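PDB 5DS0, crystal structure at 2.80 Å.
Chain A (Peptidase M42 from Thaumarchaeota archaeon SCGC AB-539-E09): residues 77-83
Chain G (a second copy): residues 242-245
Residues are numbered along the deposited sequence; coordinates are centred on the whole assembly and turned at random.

Chain A, residues 77-83: ISKEGYL
Chain G 242-245: GDVP

No hydrogen bond joins the two stretches; the contact centres on the Tyr82(A) ring, with Pro245(G) over one face, within 246 Å² of buried surface, 77 Å² being covered on Tyr82(A) and 65 Å² on Pro245(G). Tyr82(A), chi1 -75° (m) and chi2 81°, directs its CA-to-CB bond toward chain G. Pro245(G), also toward, sets CD 4.2 Å from the Tyr82(A) ring centroid, 16° off the normal, a CH-pi contact in which the C-gamma exo ring offers its CD carbon to the face. Obliquely to the ring, Asp243(G) O approaches Tyr82(A) CE1 to 3.0 Å, while Tyr82(A) OH lies 3.4 Å from Asp243(G) CB and 3.7 Å from Val244(G) CG1.

Chain A presents this ring from a type I turn, Ser78(A) to Gly81(A), with Lys79(A) at -60/-23 and Glu80(A) at -92/-4, closed by the hydrogen bond Gly81(A) N to Ser78(A) O (3.0 Å); a second, Ser78(A) N to Tyr82(A) O (2.8 Å), ties the flanking residues. Gly81(A), at 99/24, suits a position where a CB would jam against the preceding carbonyl. Ser78(A) OG (chi1 p) donates to Glu80(A) OE1 (3.0 Å) and accepts from Tyr82(A) N (3.3 Å).

Glu80(A), toward, chi1 m and chi2 p, places OE2 3.8 Å from Pro245(G) CB; their CA atoms, 7.1 Å apart, set the register. The chain G stretch has no regular helix or strand: Asp243(G) (-101/-4, chi1 m) points sideways, its end leading away, with its carboxylate hydrogen-bonded elsewhere in the structure, and Val244(G), pointing away, is extended (-87/141, chi1 -43°).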

ATOM      1  N   ILE A  77      23.923 -30.043   5.430  1.00 42.59           N
ATOM      2  CA  ILE A  77      25.172 -29.543   4.877  1.00 44.12           C
ATOM      3  C   ILE A  77      24.928 -29.232   3.415  1.00 45.68           C
ATOM      4  O   ILE A  77      24.578 -30.111   2.644  1.00 45.75           O
ATOM      5  CB  ILE A  77      26.318 -30.571   4.959  1.00 45.39           C
ATOM      6  CG1 ILE A  77      26.646 -30.916   6.407  1.00 45.65           C
ATOM      7  CG2 ILE A  77      27.580 -30.035   4.298  1.00 45.91           C
ATOM      8  CD1 ILE A  77      25.920 -32.147   6.892  1.00 47.26           C
ATOM      9  N   SER A  78      25.148 -27.979   3.026  1.00 48.17           N
ATOM     10  CA  SER A  78      24.990 -27.575   1.627  1.00 48.62           C
ATOM     11  C   SER A  78      26.169 -28.063   0.809  1.00 51.11           C
ATOM     12  O   SER A  78      27.237 -28.354   1.338  1.00 48.68           O
ATOM     13  CB  SER A  78      24.871 -26.055   1.504  1.00 47.44           C
ATOM     14  OG  SER A  78      26.146 -25.448   1.549  1.00 46.38           O
ATOM     15  N   LYS A  79      25.968 -28.113  -0.499  1.00 59.02           N
ATOM     16  CA  LYS A  79      27.002 -28.594  -1.417  1.00 63.16           C
ATOM     17  C   LYS A  79      28.295 -27.748  -1.343  1.00 61.26           C
ATOM     18  O   LYS A  79      29.360 -28.242  -1.672  1.00 61.08           O
ATOM     19  CB  LYS A  79      26.447 -28.734  -2.842  1.00 66.89           C
ATOM     20  CG  LYS A  79      26.282 -27.431  -3.596  1.00 73.47           C
ATOM     21  CD  LYS A  79      25.557 -27.617  -4.915  1.00 79.95           C
ATOM     22  CE  LYS A  79      24.866 -26.337  -5.306  1.00 83.05           C
ATOM     23  NZ  LYS A  79      24.817 -26.180  -6.775  1.00 86.20           N
ATOM     24  N   GLU A  80      28.198 -26.498  -0.886  1.00 59.26           N
ATOM     25  CA  GLU A  80      29.358 -25.613  -0.792  1.00 57.53           C
ATOM     26  C   GLU A  80      30.067 -25.661   0.561  1.00 54.62           C
ATOM     27  O   GLU A  80      31.088 -24.997   0.729  1.00 55.02           O
ATOM     28  CB  GLU A  80      28.966 -24.153  -1.100  1.00 59.86           C
ATOM     29  CG  GLU A  80      28.205 -23.931  -2.402  1.00 63.95           C
ATOM     30  CD  GLU A  80      26.686 -24.051  -2.253  1.00 67.47           C
ATOM     31  OE1 GLU A  80      26.217 -24.761  -1.337  1.00 68.13           O
ATOM     32  OE2 GLU A  80      25.953 -23.456  -3.075  1.00 73.00           O
ATOM     33  N   GLY A  81      29.539 -26.415   1.524  1.00 51.57           N
ATOM     34  CA  GLY A  81      30.209 -26.587   2.826  1.00 50.16           C
ATOM     35  C   GLY A  81      29.698 -25.705   3.960  1.00 48.11           C
ATOM     36  O   GLY A  81      30.413 -25.419   4.926  1.00 46.30           O
ATOM     37  N   TYR A  82      28.454 -25.272   3.832  1.00 47.28           N
ATOM     38  CA  TYR A  82      27.812 -24.436   4.827  1.00 45.75           C
ATOM     39  C   TYR A  82      26.789 -25.281   5.511  1.00 42.45           C
ATOM     40  O   TYR A  82      26.283 -26.243   4.930  1.00 42.30           O
ATOM     41  CB  TYR A  82      27.163 -23.232   4.154  1.00 48.12           C
ATOM     42  CG  TYR A  82      28.181 -22.195   3.726  1.00 52.29           C
ATOM     43  CD1 TYR A  82      28.912 -22.336   2.542  1.00 54.87           C
ATOM     44  CD2 TYR A  82      28.418 -21.069   4.501  1.00 54.99           C
ATOM     45  CE1 TYR A  82      29.850 -21.382   2.146  1.00 56.00           C
ATOM     46  CE2 TYR A  82      29.346 -20.103   4.106  1.00 57.19           C
ATOM     47  CZ  TYR A  82      30.063 -20.265   2.936  1.00 57.35           C
ATOM     48  OH  TYR A  82      30.973 -19.296   2.582  1.00 59.46           O
ATOM     49  N   LEU A  83      26.463 -24.924   6.738  1.00 40.03           N
ATOM     50  CA  LEU A  83      25.455 -25.659   7.487  1.00 39.39           C
ATOM     51  C   LEU A  83      24.195 -24.839   7.568  1.00 38.54           C
ATOM     52  O   LEU A  83      24.274 -23.642   7.739  1.00 38.13           O
ATOM     53  CB  LEU A  83      25.935 -25.925   8.895  1.00 38.66           C
ATOM     54  CG  LEU A  83      27.378 -26.399   9.014  1.00 38.79           C
ATOM     55  CD1 LEU A  83      27.747 -26.620  10.466  1.00 38.44           C
ATOM     56  CD2 LEU A  83      27.652 -27.661   8.216  1.00 39.62           C
TER
ATOM     57  N   GLY G 242      32.703 -14.546  -2.584  1.00 74.30           N
ATOM     58  CA  GLY G 242      31.383 -15.109  -2.892  1.00 80.28           C
ATOM     59  C   GLY G 242      31.343 -16.631  -2.819  1.00 85.28           C
ATOM     60  O   GLY G 242      31.165 -17.301  -3.836  1.00 84.49           O
ATOM     61  N   ASP G 243      31.499 -17.170  -1.610  1.00 91.54           N
ATOM     62  CA  ASP G 243      31.457 -18.621  -1.386  1.00 92.92           C
ATOM     63  C   ASP G 243      30.107 -19.037  -0.820  1.00 92.87           C
ATOM     64  O   ASP G 243      29.836 -20.227  -0.675  1.00 95.89           O
ATOM     65  CB  ASP G 243      32.582 -19.056  -0.434  1.00 93.76           C
ATOM     66  CG  ASP G 243      33.977 -18.803  -1.014  1.00 90.88           C
ATOM     67  OD1 ASP G 243      34.087 -18.304  -2.156  1.00 96.91           O
ATOM     68  OD2 ASP G 243      34.984 -19.101  -0.340  1.00 90.33           O
ATOM     69  N   VAL G 244      29.253 -18.049  -0.555  1.00 88.55           N
ATOM     70  CA  VAL G 244      27.981 -18.266   0.141  1.00 89.88           C
ATOM     71  C   VAL G 244      26.847 -18.640  -0.839  1.00 88.49           C
ATOM     72  O   VAL G 244      26.775 -18.079  -1.936  1.00 83.37           O
ATOM     73  CB  VAL G 244      27.603 -17.040   0.985  1.00 93.68           C
ATOM     74  CG1 VAL G 244      28.805 -16.459   1.753  1.00 91.44           C
ATOM     75  CG2 VAL G 244      27.016 -15.996   0.069  1.00 94.65           C
ATOM     76  N   PRO G 245      25.958 -19.589  -0.444  1.00 91.81           N
ATOM     77  CA  PRO G 245      24.893 -20.081  -1.344  1.00 90.97           C
ATOM     78  C   PRO G 245      23.873 -19.003  -1.734  1.00 85.39           C
ATOM     79  O   PRO G 245      23.588 -18.823  -2.920  1.00 78.90           O
ATOM     80  CB  PRO G 245      24.214 -21.213  -0.532  1.00 94.47           C
ATOM     81  CG  PRO G 245      25.126 -21.520   0.604  1.00 94.57           C
ATOM     82  CD  PRO G 245      25.920 -20.274   0.865  1.00 93.44           C
TER